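Local structure of sgbp-b (Bacteroides uniformis, 7K44) at residues R50-N55 against F89-F94; Y57-V62 against Y83-N88; N209-Y214 against N263-G268; R302-G307 against G355-L360. The protein probably binds xyloglucan at the cell surface, as a surface glycan-binding protein encoded in a complex xyloglucan utilization locus of a gut bacterium. One frame throughout, in Å; residues are numbered along the deposited sequence.

Interaction 1: residues R50-N55 against F89-F94; sequences RIVGGN and FDEISF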
# COMPACT_ATOMS: atom_id res chain seq x y z
N ARG A 50 22.11 -6.57 19.81
CA ARG A 50 21.30 -7.53 20.56
C ARG A 50 20.73 -8.55 19.59
O ARG A 50 19.97 -8.20 18.69
CB ARG A 50 20.18 -6.82 21.32
CG ARG A 50 19.51 -7.73 22.35
CD ARG A 50 18.29 -7.06 22.99
NE ARG A 50 18.66 -5.92 23.83
CZ ARG A 50 17.78 -5.19 24.51
NH1 ARG A 50 16.49 -5.48 24.44
NH2 ARG A 50 18.19 -4.17 25.25
N ILE A 51 21.08 -9.82 19.80
CA ILE A 51 20.47 -10.91 19.05
C ILE A 51 19.14 -11.25 19.70
O ILE A 51 19.08 -11.55 20.90
CB ILE A 51 21.39 -12.13 19.02
CG1 ILE A 51 22.75 -11.77 18.43
CG2 ILE A 51 20.73 -13.26 18.23
CD1 ILE A 51 23.77 -12.91 18.54
N VAL A 52 18.07 -11.24 18.90
CA VAL A 52 16.71 -11.51 19.38
C VAL A 52 16.23 -12.80 18.73
O VAL A 52 16.19 -12.92 17.50
CB VAL A 52 15.76 -10.35 19.05
CG1 VAL A 52 14.35 -10.69 19.50
CG2 VAL A 52 16.26 -9.09 19.73
N GLY A 53 15.85 -13.77 19.55
CA GLY A 53 15.39 -15.04 19.03
C GLY A 53 14.73 -15.90 20.09
O GLY A 53 13.71 -15.50 20.66
N GLY A 54 15.30 -17.06 20.36
CA GLY A 54 14.78 -17.92 21.40
C GLY A 54 15.65 -19.15 21.58
O GLY A 54 16.45 -19.50 20.70
N ASN A 55 15.48 -19.78 22.74
CA ASN A 55 16.11 -21.06 23.06
C ASN A 55 17.63 -20.96 23.09
O ASN A 55 18.33 -21.88 22.69
CB ASN A 55 15.64 -22.18 22.13
CG ASN A 55 14.15 -22.36 22.15
OD1 ASN A 55 13.52 -22.30 23.22
ND2 ASN A 55 13.56 -22.59 20.99
N PHE A 89 16.24 -16.37 28.04
CA PHE A 89 17.10 -17.02 27.04
C PHE A 89 16.65 -16.72 25.61
O PHE A 89 16.68 -17.59 24.73
CB PHE A 89 17.21 -18.53 27.28
CG PHE A 89 17.81 -18.91 28.61
CD1 PHE A 89 17.00 -19.07 29.72
CD2 PHE A 89 19.17 -19.13 28.74
CE1 PHE A 89 17.54 -19.42 30.94
CE2 PHE A 89 19.72 -19.48 29.96
CZ PHE A 89 18.90 -19.63 31.06
N ASP A 90 16.23 -15.49 25.36
CA ASP A 90 15.79 -15.12 24.03
C ASP A 90 16.43 -13.83 23.51
O ASP A 90 16.07 -13.38 22.42
CB ASP A 90 14.25 -15.11 23.91
CG ASP A 90 13.59 -13.99 24.71
OD1 ASP A 90 14.29 -13.28 25.46
OD2 ASP A 90 12.36 -13.84 24.60
N GLU A 91 17.37 -13.25 24.25
CA GLU A 91 18.08 -12.06 23.81
C GLU A 91 19.52 -12.13 24.30
O GLU A 91 19.77 -12.41 25.48
CB GLU A 91 17.37 -10.79 24.30
CG GLU A 91 15.98 -10.60 23.70
CD GLU A 91 15.27 -9.32 24.15
OE1 GLU A 91 15.81 -8.61 25.03
OE2 GLU A 91 14.18 -9.03 23.61
N ILE A 92 20.48 -11.90 23.40
CA ILE A 92 21.90 -11.92 23.71
C ILE A 92 22.48 -10.55 23.38
O ILE A 92 22.34 -10.07 22.26
CB ILE A 92 22.65 -13.00 22.90
CG1 ILE A 92 22.07 -14.39 23.17
CG2 ILE A 92 24.13 -12.98 23.25
CD1 ILE A 92 22.55 -15.43 22.15
N SER A 93 23.16 -9.94 24.35
CA SER A 93 23.73 -8.61 24.18
C SER A 93 25.25 -8.67 24.16
O SER A 93 25.85 -9.40 24.95
CB SER A 93 23.25 -7.67 25.29
OG SER A 93 21.87 -7.39 25.13
N PHE A 94 25.86 -7.89 23.28
CA PHE A 94 27.32 -7.77 23.26
C PHE A 94 27.72 -6.54 22.46
O PHE A 94 26.94 -6.00 21.68
CB PHE A 94 27.98 -9.02 22.66
CG PHE A 94 27.65 -9.26 21.21
CD1 PHE A 94 26.52 -10.00 20.86
CD2 PHE A 94 28.45 -8.75 20.21
CE1 PHE A 94 26.21 -10.22 19.53
CE2 PHE A 94 28.14 -8.96 18.87
CZ PHE A 94 27.02 -9.71 18.53
O HOH W 1 21.02 -4.65 24.88
O HOH W 2 14.27 -6.62 22.51
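Arg50 and Glu91 meet on the outer face of an antiparallel strand pair. They are diagonal neighbours: Arg50 pairs with Ser93 and Val52 with Glu91. The Arg50 chain starts with CG anti to the backbone N (chi1 -167°) and bends only at chi3, which turns the guanidinium toward Glu91. Arg50 NH1 lies 3.3 Å from Glu91 OE1 in a salt bridge, with the two planar groups 35° apart. One water bridges Glu91 OE2 to Arg50 NH1, the latter link weak. A second water lies in the guanidinium plane, 2.9 Å from Arg50 NE, and also bonds Ser93 OG. Without the Glu91 carboxylate, as with an alanine here, the Arg50 guanidinium would probably lose its charged mate and be freer to swing. On the other face Ile51 packs CB to CB against Ile92 at 4.2 Å. Ile51 CD1 meets the edge of the Phe94 ring at CE1, 3.8 Å away. Backbone bonds join Ile51 and Ile92 in both directions, and Gly53 N donates to Asp90 O at 2.9 Å. Strand 33-39 pairs with the far edge of 48-54, and 84-85 with that of 91-95. Leu106 and Val108 of strand 103-110, in the second sheet, pack on the Ile51 face.

Interaction 2: residues Y57-V62 against Y83-N88; sequences YEIQRV and YTVNKN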
# COMPACT_ATOMS: atom_id res chain seq x y z
N TYR A 57 19.82 -21.67 25.11
CA TYR A 57 20.32 -22.47 26.23
C TYR A 57 21.67 -23.06 25.88
O TYR A 57 21.90 -23.48 24.74
CB TYR A 57 19.36 -23.61 26.55
CG TYR A 57 17.99 -23.12 26.87
CD1 TYR A 57 17.72 -22.54 28.10
CD2 TYR A 57 16.96 -23.21 25.94
CE1 TYR A 57 16.47 -22.08 28.40
CE2 TYR A 57 15.70 -22.74 26.23
CZ TYR A 57 15.46 -22.17 27.46
OH TYR A 57 14.21 -21.70 27.76
N GLU A 58 22.55 -23.12 26.87
CA GLU A 58 23.85 -23.77 26.73
C GLU A 58 24.63 -23.21 25.54
O GLU A 58 25.19 -23.95 24.73
CB GLU A 58 23.71 -25.30 26.66
N ILE A 59 24.63 -21.88 25.44
CA ILE A 59 25.45 -21.22 24.43
C ILE A 59 26.89 -21.65 24.61
O ILE A 59 27.46 -21.56 25.71
CB ILE A 59 25.34 -19.69 24.56
CG1 ILE A 59 23.92 -19.22 24.31
CG2 ILE A 59 26.33 -19.01 23.60
CD1 ILE A 59 23.73 -17.75 24.62
N GLN A 60 27.51 -22.10 23.53
CA GLN A 60 28.92 -22.44 23.56
C GLN A 60 29.80 -21.41 22.87
O GLN A 60 30.89 -21.11 23.35
CB GLN A 60 29.14 -23.84 22.98
CG GLN A 60 28.34 -24.88 23.76
CD GLN A 60 28.19 -26.20 23.05
OE1 GLN A 60 28.34 -26.28 21.83
NE2 GLN A 60 27.89 -27.24 23.81
N ARG A 61 29.32 -20.82 21.77
CA ARG A 61 30.07 -19.78 21.09
C ARG A 61 29.11 -18.80 20.44
O ARG A 61 27.99 -19.16 20.07
CB ARG A 61 30.98 -20.37 20.01
CG ARG A 61 32.36 -20.67 20.49
CD ARG A 61 33.23 -21.27 19.40
NE ARG A 61 34.05 -22.35 19.94
CZ ARG A 61 34.98 -22.19 20.88
NH1 ARG A 61 35.23 -20.98 21.38
NH2 ARG A 61 35.67 -23.23 21.32
N VAL A 62 29.57 -17.56 20.31
CA VAL A 62 28.93 -16.56 19.48
C VAL A 62 30.02 -15.99 18.58
O VAL A 62 31.09 -15.62 19.06
CB VAL A 62 28.30 -15.44 20.33
CG1 VAL A 62 27.68 -14.36 19.44
CG2 VAL A 62 27.25 -16.02 21.26
N TYR A 83 29.62 -11.57 26.27
CA TYR A 83 28.21 -11.33 25.97
C TYR A 83 27.37 -11.72 27.19
O TYR A 83 27.84 -12.44 28.08
CB TYR A 83 27.76 -12.14 24.74
CG TYR A 83 28.02 -13.62 24.88
CD1 TYR A 83 27.11 -14.46 25.51
CD2 TYR A 83 29.19 -14.18 24.39
CE1 TYR A 83 27.35 -15.81 25.65
CE2 TYR A 83 29.45 -15.54 24.53
CZ TYR A 83 28.52 -16.34 25.15
OH TYR A 83 28.77 -17.68 25.29
N THR A 84 26.12 -11.26 27.20
CA THR A 84 25.19 -11.61 28.26
C THR A 84 23.88 -12.10 27.66
O THR A 84 23.49 -11.69 26.56
CB THR A 84 24.93 -10.43 29.20
OG1 THR A 84 24.49 -9.30 28.45
CG2 THR A 84 26.20 -10.05 29.95
N VAL A 85 23.18 -12.97 28.40
CA VAL A 85 21.89 -13.51 27.99
C VAL A 85 20.85 -13.08 29.01
O VAL A 85 21.13 -13.02 30.21
CB VAL A 85 21.95 -15.05 27.90
CG1 VAL A 85 20.82 -15.57 27.03
CG2 VAL A 85 23.30 -15.50 27.38
N ASN A 86 19.63 -12.78 28.53
CA ASN A 86 18.57 -12.34 29.42
C ASN A 86 17.93 -13.53 30.14
O ASN A 86 18.28 -14.69 29.92
CB ASN A 86 17.56 -11.47 28.67
CG ASN A 86 16.71 -12.26 27.69
OD1 ASN A 86 17.03 -13.40 27.36
ND2 ASN A 86 15.64 -11.64 27.20
N LYS A 87 16.97 -13.23 31.02
CA LYS A 87 16.38 -14.26 31.87
C LYS A 87 15.59 -15.30 31.07
O LYS A 87 15.55 -16.47 31.47
CB LYS A 87 15.48 -13.59 32.91
CG LYS A 87 14.72 -14.53 33.83
CD LYS A 87 13.80 -13.72 34.75
CE LYS A 87 13.46 -14.49 36.02
NZ LYS A 87 12.65 -13.66 36.97
N ASN A 88 14.95 -14.91 29.97
CA ASN A 88 14.14 -15.83 29.19
C ASN A 88 14.91 -16.52 28.06
O ASN A 88 14.30 -17.18 27.22
CB ASN A 88 12.89 -15.14 28.64
CG ASN A 88 12.17 -14.34 29.69
OD1 ASN A 88 12.30 -14.60 30.90
ND2 ASN A 88 11.39 -13.34 29.26
O HOH W 3 12.64 -19.36 27.70
O HOH W 4 31.74 -18.27 24.70
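The contact lies at the open margin between the two facing sheets of the N-terminal beta-sandwich. Tyr83 reaches from one side and Ile59 and Val62 from the other. Val62 CG2 sits over the centre of one face of the Tyr83 ring, a CH-pi contact 4.0 Å from the centroid and 13° off the normal. The ring reaches it with CG set between the backbone N and the carbonyl carbon (chi1 56°). Ile59 slides past the tyrosine in the opposite direction, and its CG2 comes 3.3 Å from Tyr83 OH. The other branch of Ile59 meets Val85 tip to tip, Ile59 CD1 to Val85 CG2 at 3.6 Å. A water 3.1 Å from Tyr83 OH also bonds Gln60 O. A leucine at Tyr83 would probably leave Val62 CG2 without a ring face to rest on and that water without its hydroxyl partner. A further water links Tyr57 OH to Asn88 O. No direct hydrogen bond crosses. Gln60 and Arg61 form a classic beta bulge opposite Glu109 of strand 103-110. Ile92 of strand 91-95 packs on both Ile59 and Tyr83, while strand 84-85 is the outermost of its sheet.

Interaction 3: residues N209-Y214 against N263-G268; sequences NIVLNY and NGAVWG. With CA (calcium ion), chain B.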
# COMPACT_ATOMS: atom_id res chain seq x y z
N ASN A 209 -4.62 14.17 -12.98
CA ASN A 209 -5.23 13.10 -13.74
C ASN A 209 -6.66 12.79 -13.30
O ASN A 209 -7.27 11.86 -13.83
CB ASN A 209 -4.38 11.84 -13.66
CG ASN A 209 -3.02 12.02 -14.29
OD1 ASN A 209 -2.23 12.87 -13.85
ND2 ASN A 209 -2.74 11.25 -15.33
N ILE A 210 -7.21 13.57 -12.37
CA ILE A 210 -8.57 13.38 -11.89
C ILE A 210 -9.56 13.77 -12.98
O ILE A 210 -9.45 14.86 -13.58
CB ILE A 210 -8.79 14.21 -10.62
CG1 ILE A 210 -8.07 13.58 -9.43
CG2 ILE A 210 -10.29 14.35 -10.31
CD1 ILE A 210 -8.77 12.32 -8.89
N VAL A 211 -10.53 12.89 -13.25
CA VAL A 211 -11.61 13.15 -14.20
C VAL A 211 -12.95 13.36 -13.52
O VAL A 211 -13.89 13.86 -14.16
CB VAL A 211 -11.70 12.07 -15.29
CG1 VAL A 211 -10.37 11.93 -16.01
CG2 VAL A 211 -12.14 10.73 -14.69
N LEU A 212 -13.08 12.99 -12.25
CA LEU A 212 -14.34 13.16 -11.51
C LEU A 212 -14.02 13.12 -10.03
O LEU A 212 -13.52 12.11 -9.53
CB LEU A 212 -15.33 12.05 -11.87
CG LEU A 212 -16.60 12.02 -11.02
CD1 LEU A 212 -17.45 13.29 -11.22
CD2 LEU A 212 -17.45 10.80 -11.33
N ASN A 213 -14.34 14.20 -9.32
CA ASN A 213 -14.16 14.21 -7.87
C ASN A 213 -15.34 14.76 -7.10
O ASN A 213 -15.25 14.90 -5.88
CB ASN A 213 -12.85 14.90 -7.45
CG ASN A 213 -12.85 16.39 -7.70
OD1 ASN A 213 -13.88 16.98 -8.05
ND2 ASN A 213 -11.69 17.01 -7.54
N TYR A 214 -16.44 15.10 -7.78
CA TYR A 214 -17.66 15.59 -7.14
C TYR A 214 -17.48 16.93 -6.46
O TYR A 214 -18.38 17.37 -5.72
CB TYR A 214 -18.25 14.58 -6.17
CG TYR A 214 -18.61 13.26 -6.83
CD1 TYR A 214 -19.53 13.21 -7.87
CD2 TYR A 214 -18.03 12.08 -6.40
CE1 TYR A 214 -19.87 12.01 -8.47
CE2 TYR A 214 -18.36 10.86 -6.98
CZ TYR A 214 -19.29 10.84 -8.01
OH TYR A 214 -19.66 9.66 -8.60
N ASN A 263 -22.44 9.84 -14.11
CA ASN A 263 -21.69 11.05 -13.84
C ASN A 263 -21.18 11.65 -15.14
O ASN A 263 -20.90 10.93 -16.11
CB ASN A 263 -20.42 10.73 -13.00
CG ASN A 263 -20.70 9.83 -11.81
OD1 ASN A 263 -21.18 10.27 -10.77
ND2 ASN A 263 -20.38 8.54 -11.96
N GLY A 264 -21.02 12.97 -15.15
CA GLY A 264 -20.25 13.62 -16.19
C GLY A 264 -18.81 13.77 -15.74
O GLY A 264 -18.53 14.33 -14.68
N ALA A 265 -17.87 13.24 -16.52
CA ALA A 265 -16.46 13.35 -16.19
C ALA A 265 -15.80 14.37 -17.11
O ALA A 265 -16.33 14.74 -18.16
CB ALA A 265 -15.77 11.99 -16.33
N VAL A 266 -14.64 14.86 -16.68
CA VAL A 266 -13.85 15.83 -17.44
C VAL A 266 -12.60 15.11 -17.91
O VAL A 266 -11.67 14.88 -17.13
CB VAL A 266 -13.52 17.07 -16.61
CG1 VAL A 266 -12.63 18.01 -17.41
CG2 VAL A 266 -14.78 17.75 -16.17
N TRP A 267 -12.55 14.78 -19.20
CA TRP A 267 -11.49 13.91 -19.70
C TRP A 267 -10.27 14.67 -20.22
O TRP A 267 -9.29 14.04 -20.61
CB TRP A 267 -12.03 12.96 -20.77
CG TRP A 267 -13.20 12.14 -20.29
CD1 TRP A 267 -14.53 12.41 -20.49
CD2 TRP A 267 -13.14 10.93 -19.52
NE1 TRP A 267 -15.29 11.44 -19.88
CE2 TRP A 267 -14.47 10.52 -19.29
CE3 TRP A 267 -12.09 10.17 -18.99
CZ2 TRP A 267 -14.78 9.37 -18.58
CZ3 TRP A 267 -12.40 9.02 -18.28
CH2 TRP A 267 -13.74 8.63 -18.07
N GLY A 268 -10.30 16.00 -20.22
CA GLY A 268 -9.22 16.77 -20.80
C GLY A 268 -8.01 16.95 -19.91
O GLY A 268 -7.66 18.08 -19.55
CA CA B . -14.42 14.49 -3.63
O HOH W 5 -9.49 16.29 -16.15
O HOH W 6 -12.12 14.78 -4.28
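Val211 packs tightly against the chain at Ala265, Val266 and Trp267. Its branches divide the work: CG1, anti to the carbonyl carbon (chi1 -56°), lies 3.9 Å from Trp267 CE3, while CG2 approaches Trp267 CZ3 and Ala265 CB. Val211 CB sits over one face of the indole, offset toward the rim. Ala265 CB also lies over an indole face. Val266 N donates to Val211 O at 2.8 Å, nearly straight and on a lone pair.

Further along, Leu212 CD2 presses on Asn263 CB at 3.4 Å, the two side chains crossing at about a right angle. Tyr214 OH donates to Asn263 OD1 at 2.7 Å. The donor stands above the amide's carbonyl plane, 49° out of it, and the ring and amide planes are 62° apart. Asn263 ND2 is used separately, by Leu358 O.

The Val266 side is looser. There a water joins Ile210 O and Val266 O beside the exposed Val266 side chain, 2.8 Å from Val266 O.

The chain turns a corner at Val211, and Val211 and Leu212 form a classic beta bulge opposite Phe380. Just beyond, Asn213 O binds the calcium ion at 2.4 Å. The carboxylates of Asp215 and Asp378, the backbone O atoms of Asp241 and Lys243, and a water also bind it. Asn263 thus accepts from Tyr214 and donates to Leu358 O, which probably helps hold the Tyr214 hydroxyl in place, one residue after the calcium ligand Asn213.

Interaction 4: residues R302-G307 against G355-L360; sequences RIYLKG and GDELAL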
# COMPACT_ATOMS: atom_id res chain seq x y z
N ARG A 302 -21.16 -3.00 -12.86
CA ARG A 302 -20.59 -2.78 -14.17
C ARG A 302 -20.18 -1.32 -14.29
O ARG A 302 -20.71 -0.44 -13.60
CB ARG A 302 -21.53 -3.19 -15.30
CG ARG A 302 -22.57 -2.17 -15.63
CD ARG A 302 -23.21 -2.54 -16.96
NE ARG A 302 -24.45 -1.82 -17.16
CZ ARG A 302 -24.96 -1.51 -18.35
NH1 ARG A 302 -24.32 -1.86 -19.47
NH2 ARG A 302 -26.10 -0.85 -18.42
N ILE A 303 -19.19 -1.09 -15.15
CA ILE A 303 -18.64 0.23 -15.40
C ILE A 303 -18.60 0.43 -16.90
O ILE A 303 -18.23 -0.49 -17.64
CB ILE A 303 -17.24 0.36 -14.78
CG1 ILE A 303 -17.31 0.08 -13.27
CG2 ILE A 303 -16.62 1.71 -15.10
CD1 ILE A 303 -16.14 0.54 -12.47
N TYR A 304 -19.01 1.60 -17.38
CA TYR A 304 -18.86 1.91 -18.79
C TYR A 304 -18.65 3.41 -18.97
O TYR A 304 -19.12 4.22 -18.15
CB TYR A 304 -20.01 1.33 -19.65
CG TYR A 304 -21.38 1.89 -19.35
CD1 TYR A 304 -22.19 1.32 -18.38
CD2 TYR A 304 -21.85 2.98 -20.05
CE1 TYR A 304 -23.46 1.86 -18.10
CE2 TYR A 304 -23.10 3.52 -19.79
CZ TYR A 304 -23.89 2.95 -18.82
OH TYR A 304 -25.13 3.50 -18.56
N LEU A 305 -17.92 3.77 -20.02
CA LEU A 305 -17.49 5.14 -20.25
C LEU A 305 -18.03 5.65 -21.58
O LEU A 305 -18.07 4.92 -22.57
CB LEU A 305 -15.96 5.24 -20.28
CG LEU A 305 -15.25 4.60 -19.09
CD1 LEU A 305 -13.74 4.79 -19.22
CD2 LEU A 305 -15.73 5.24 -17.80
N LYS A 306 -18.44 6.92 -21.57
CA LYS A 306 -18.94 7.62 -22.76
C LYS A 306 -20.07 6.85 -23.45
O LYS A 306 -20.24 6.91 -24.67
CB LYS A 306 -17.81 7.99 -23.72
CG LYS A 306 -16.90 9.08 -23.16
CD LYS A 306 -15.85 9.54 -24.16
CE LYS A 306 -15.09 10.74 -23.64
NZ LYS A 306 -14.31 11.40 -24.73
N GLY A 307 -20.89 6.17 -22.65
CA GLY A 307 -22.05 5.48 -23.18
C GLY A 307 -21.75 4.20 -23.92
O GLY A 307 -22.67 3.63 -24.51
N GLY A 355 -19.22 12.29 -26.18
CA GLY A 355 -19.78 11.99 -24.87
C GLY A 355 -18.79 12.27 -23.74
O GLY A 355 -17.62 12.57 -23.95
N ASP A 356 -19.30 12.17 -22.51
CA ASP A 356 -18.47 12.42 -21.34
C ASP A 356 -18.77 11.53 -20.15
O ASP A 356 -18.13 11.70 -19.10
CB ASP A 356 -18.56 13.90 -20.91
CG ASP A 356 -19.97 14.33 -20.54
OD1 ASP A 356 -20.77 13.48 -20.08
OD2 ASP A 356 -20.32 15.51 -20.74
N GLU A 357 -19.70 10.59 -20.26
CA GLU A 357 -20.21 9.91 -19.08
C GLU A 357 -19.20 8.93 -18.48
O GLU A 357 -18.41 8.29 -19.19
CB GLU A 357 -21.50 9.16 -19.41
CG GLU A 357 -22.21 8.57 -18.19
CD GLU A 357 -23.54 7.95 -18.56
OE1 GLU A 357 -23.56 6.97 -19.33
OE2 GLU A 357 -24.58 8.46 -18.10
N LEU A 358 -19.24 8.82 -17.16
CA LEU A 358 -18.57 7.77 -16.40
C LEU A 358 -19.69 7.13 -15.59
O LEU A 358 -20.33 7.80 -14.77
CB LEU A 358 -17.51 8.40 -15.50
CG LEU A 358 -16.51 7.49 -14.78
CD1 LEU A 358 -15.29 8.29 -14.32
CD2 LEU A 358 -17.15 6.79 -13.61
N ALA A 359 -19.98 5.86 -15.86
CA ALA A 359 -21.12 5.18 -15.24
C ALA A 359 -20.71 3.94 -14.45
O ALA A 359 -19.90 3.13 -14.92
CB ALA A 359 -22.17 4.78 -16.29
N LEU A 360 -21.31 3.79 -13.27
CA LEU A 360 -21.20 2.60 -12.44
C LEU A 360 -22.60 2.15 -12.08
O LEU A 360 -23.43 2.97 -11.67
CB LEU A 360 -20.43 2.86 -11.14
CG LEU A 360 -18.98 3.35 -11.22
CD1 LEU A 360 -18.95 4.87 -11.31
CD2 LEU A 360 -18.24 2.88 -9.98
O HOH W 7 -20.88 6.01 -19.74
O HOH W 8 -25.74 5.60 -20.04
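Tyr304 starts with CG between the backbone N and the carbonyl carbon (chi1 64°), which lays its ring over Ala359, its partner across the strands. Glu357 instead has CG anti to the backbone N (chi1 -172°) and runs extended beyond it, carrying its carboxylate to the same tyrosine. Ala359 CB sits under one face of the Tyr304 ring in a CH-pi contact, 3.7 Å from the centroid. Glu357 OE1 lies 3.5 Å from Tyr304 CE2, with ring and carboxylate planes 79° apart. Two waters fill in the polar links. One, in the plane of the ring, joins Tyr304 OH to Glu357 OE1. The other donates to both Glu357 OE1 and Tyr304 O and accepts from Gly307 N. Tyr304 CE1 in turn lies over the centre of the Arg302 guanidinium, whose charge is met by Glu309.

Strands 300-305 and 357-364 are antiparallel neighbours in a five-stranded sheet of the xyloglucan-binding domain, with 313-316 and 255-264 on their outer sides. Tyr304 and Ala359 are a hydrogen-bonded pair, and Ala359 N reaches Tyr304 O at 2.9 Å nearly along the C=O axis. Past the strand end Lys306 N donates to Glu357 O at 2.7 Å, almost straight.

The opposite face is apolar. Ile303 and Leu360 lie side by side, Ile303 CD1 to Leu360 CD2 at 4.0 Å, as do Leu305 and Leu358. Phe380 of strand 371-384 packs on both Leu358 and Leu360. Lys306 runs extended past Gly355, Lys306 CE 3.1 Å from Gly355 O, and its NZ bonds Arg353 O and Phe350 O.

Overall arrangement
From the N terminus, interaction 1 closes a loop from strand 48-54 to strand 91-95. Interaction 2 is nested inside that loop and joins the two sheets of the same sandwich. The two touch: Ser93 N lies 2.8 Å from Thr84 O. The chain then passes through the IPT/TIG region to the glycan-binding domain, on the other side of the chain's centre. There interaction 3 closes the loop from strand 210-212, which pairs with 371-384, to the end of strand 255-264, and so links two sheets. Interaction 4 follows in series and closes the loop between neighbouring strands 300-305 and 357-364. Centres of interactions 3 and 4 are about 11 Å apart, those of 1 and 3 about 56 Å.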